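Side-chain contact in beta-1,3-glucosyltransferase (Paecilomyces sp. J18, PDB 5JVV), which is a carbohydrate-active enzyme built on a sandwich of curved beta sheets, consistent with the glycoside hydrolase family 16 fold: residues D79-G84 with F104-D109. Residues are numbered along the deposited sequence; the frame is centred on the assembly and turned at random.
Sequences DKIDHG and FWTVGD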
loop_
_atom_site.group_PDB
_atom_site.type_symbol
_atom_site.label_atom_id
_atom_site.label_comp_id
_atom_site.label_asym_id
_atom_site.label_seq_id
_atom_site.Cartn_x
_atom_site.Cartn_y
_atom_site.Cartn_z
ATOM N N ASP A 79 -13.491 5.518 9.597
ATOM C CA ASP A 79 -12.921 6.157 10.780
ATOM C C ASP A 79 -11.453 6.485 10.531
ATOM O O ASP A 79 -10.733 5.732 9.871
ATOM C CB ASP A 79 -13.069 5.263 12.012
ATOM C CG ASP A 79 -14.521 5.087 12.434
ATOM O OD1 ASP A 79 -15.352 5.966 12.111
ATOM O OD2 ASP A 79 -14.828 4.073 13.097
ATOM N N LYS A 80 -11.004 7.613 11.060
ATOM C CA LYS A 80 -9.628 8.027 10.848
ATOM C C LYS A 80 -8.724 7.638 12.014
ATOM O O LYS A 80 -9.182 7.436 13.138
ATOM C CB LYS A 80 -9.563 9.536 10.616
ATOM C CG LYS A 80 -10.320 9.994 9.380
ATOM C CD LYS A 80 -10.265 11.511 9.253
ATOM C CE LYS A 80 -10.846 11.984 7.920
ATOM N NZ LYS A 80 -10.847 13.477 7.834
ATOM N N ILE A 81 -7.430 7.530 11.733
ATOM C CA ILE A 81 -6.440 7.230 12.752
ATOM C C ILE A 81 -5.653 8.494 13.094
ATOM O O ILE A 81 -5.362 9.313 12.222
ATOM C CB ILE A 81 -5.475 6.125 12.280
ATOM C CG1 ILE A 81 -4.857 6.502 10.933
ATOM C CG2 ILE A 81 -6.206 4.783 12.169
ATOM C CD1 ILE A 81 -3.489 5.891 10.689
ATOM N N ASP A 82 -5.316 8.663 14.367
ATOM C CA ASP A 82 -4.550 9.834 14.783
ATOM C C ASP A 82 -3.529 9.430 15.827
ATOM O O ASP A 82 -3.856 9.286 17.011
ATOM C CB ASP A 82 -5.472 10.921 15.328
ATOM C CG ASP A 82 -4.751 12.239 15.553
ATOM O OD1 ASP A 82 -3.586 12.374 15.110
ATOM O OD2 ASP A 82 -5.361 13.149 16.153
ATOM N N HIS A 83 -2.286 9.263 15.374
ATOM C CA HIS A 83 -1.212 8.667 16.171
ATOM C C HIS A 83 -1.572 7.235 16.577
ATOM O O HIS A 83 -2.601 6.704 16.155
ATOM C CB HIS A 83 -0.872 9.522 17.396
ATOM C CG HIS A 83 -0.301 10.869 17.060
ATOM N ND1 HIS A 83 -0.847 11.699 16.104
ATOM C CD2 HIS A 83 0.761 11.533 17.573
ATOM C CE1 HIS A 83 -0.136 12.813 16.032
ATOM N NE2 HIS A 83 0.845 12.737 16.911
ATOM N N GLY A 84 -0.714 6.599 17.366
ATOM C CA GLY A 84 -0.977 5.253 17.850
ATOM C C GLY A 84 -0.295 4.179 17.023
ATOM O O GLY A 84 0.721 4.433 16.370
ATOM N N PHE A 104 -0.871 0.309 0.179
ATOM C CA PHE A 104 -1.476 0.426 1.499
ATOM C C PHE A 104 -0.913 1.726 2.049
ATOM O O PHE A 104 0.296 1.864 2.230
ATOM C CB PHE A 104 -1.087 -0.768 2.387
ATOM C CG PHE A 104 -1.518 -0.637 3.830
ATOM C CD1 PHE A 104 -2.736 -0.042 4.171
ATOM C CD2 PHE A 104 -0.721 -1.159 4.851
ATOM C CE1 PHE A 104 -3.134 0.054 5.507
ATOM C CE2 PHE A 104 -1.101 -1.054 6.196
ATOM C CZ PHE A 104 -2.319 -0.450 6.518
ATOM N N TRP A 105 -1.778 2.705 2.277
ATOM C CA TRP A 105 -1.299 4.049 2.559
ATOM C C TRP A 105 -2.323 4.852 3.351
ATOM O O TRP A 105 -3.402 4.352 3.656
ATOM C CB TRP A 105 -0.900 4.749 1.251
ATOM C CG TRP A 105 -2.008 4.937 0.251
ATOM C CD1 TRP A 105 -2.708 3.964 -0.413
ATOM C CD2 TRP A 105 -2.510 6.192 -0.222
ATOM N NE1 TRP A 105 -3.618 4.550 -1.274
ATOM C CE2 TRP A 105 -3.518 5.913 -1.167
ATOM C CE3 TRP A 105 -2.197 7.527 0.059
ATOM C CZ2 TRP A 105 -4.225 6.926 -1.830
ATOM C CZ3 TRP A 105 -2.902 8.528 -0.595
ATOM C CH2 TRP A 105 -3.902 8.223 -1.526
ATOM N N THR A 106 -1.968 6.083 3.714
ATOM C CA THR A 106 -2.868 6.930 4.493
ATOM C C THR A 106 -2.993 8.294 3.843
ATOM O O THR A 106 -2.039 8.801 3.257
ATOM C CB THR A 106 -2.406 7.094 5.974
ATOM O OG1 THR A 106 -1.406 8.119 6.070
ATOM C CG2 THR A 106 -1.869 5.772 6.549
ATOM N N VAL A 107 -4.175 8.882 3.941
ATOM C CA VAL A 107 -4.402 10.174 3.309
ATOM C C VAL A 107 -5.386 11.020 4.114
ATOM O O VAL A 107 -6.272 10.491 4.787
ATOM C CB VAL A 107 -4.908 9.977 1.864
ATOM C CG1 VAL A 107 -6.338 9.475 1.849
ATOM C CG2 VAL A 107 -4.762 11.259 1.050
ATOM N N GLY A 108 -5.219 12.339 4.046
ATOM C CA GLY A 108 -6.162 13.253 4.670
ATOM C C GLY A 108 -7.340 13.531 3.755
ATOM O O GLY A 108 -7.634 12.740 2.858
ATOM N N ASP A 109 -8.008 14.662 3.962
ATOM C CA ASP A 109 -9.222 14.965 3.205
ATOM C C ASP A 109 -8.932 15.509 1.810
ATOM O O ASP A 109 -9.816 15.538 0.954
ATOM C CB ASP A 109 -10.115 15.935 3.980
ATOM C CG ASP A 109 -10.653 15.330 5.259
ATOM O OD1 ASP A 109 -10.521 15.973 6.322
ATOM O OD2 ASP A 109 -11.205 14.210 5.200
#
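Lys-80 and Asp-109 form a salt bridge on the solvent side of this contact, while Ile-81 and Thr-106 meet in its buried part. The loop 79-84 leads from strand 70-77 of the mixed sheet to strand 84-90 of the antiparallel one, and here meets the C-terminal end of strand 100-107. The shorter bond runs from Lys-80 NZ to Asp-109 OD2 at 2.8 Å, on the syn side of that oxygen and 23° out of the carboxylate plane. The second, from Lys-80 NZ to Asp-109 OD1 at 2.9 Å, is weak. With CG beside the backbone N (chi1 -62°) and the rest of the chain extended, Lys-80 spans the gap and crosses the Asp-109 side chain at about a right angle. Deeper in, the direct touch is light: Ile-81 CD1 approaches Thr-106 CG2 to 4.4 Å, methyl against methyl. The close packing there is indirect. Leu-241 of strand 240-247 touches Ile-81 and Thr-106 alike. Gln-239 OE1 takes a hydrogen bond from Thr-106 OG1, satisfying this buried hydroxyl, and the Gln-239 backbone bonds that of Ile-81. Asp-109, by contrast, is exposed, and both charged residues touch a crystal neighbour. The chemistry therefore implies a mixed inner join, methyl contact plus hydrogen bonds through Gln-239, closed outside by an ion pair that solvent would probably screen and whose geometry may partly reflect crystal packing.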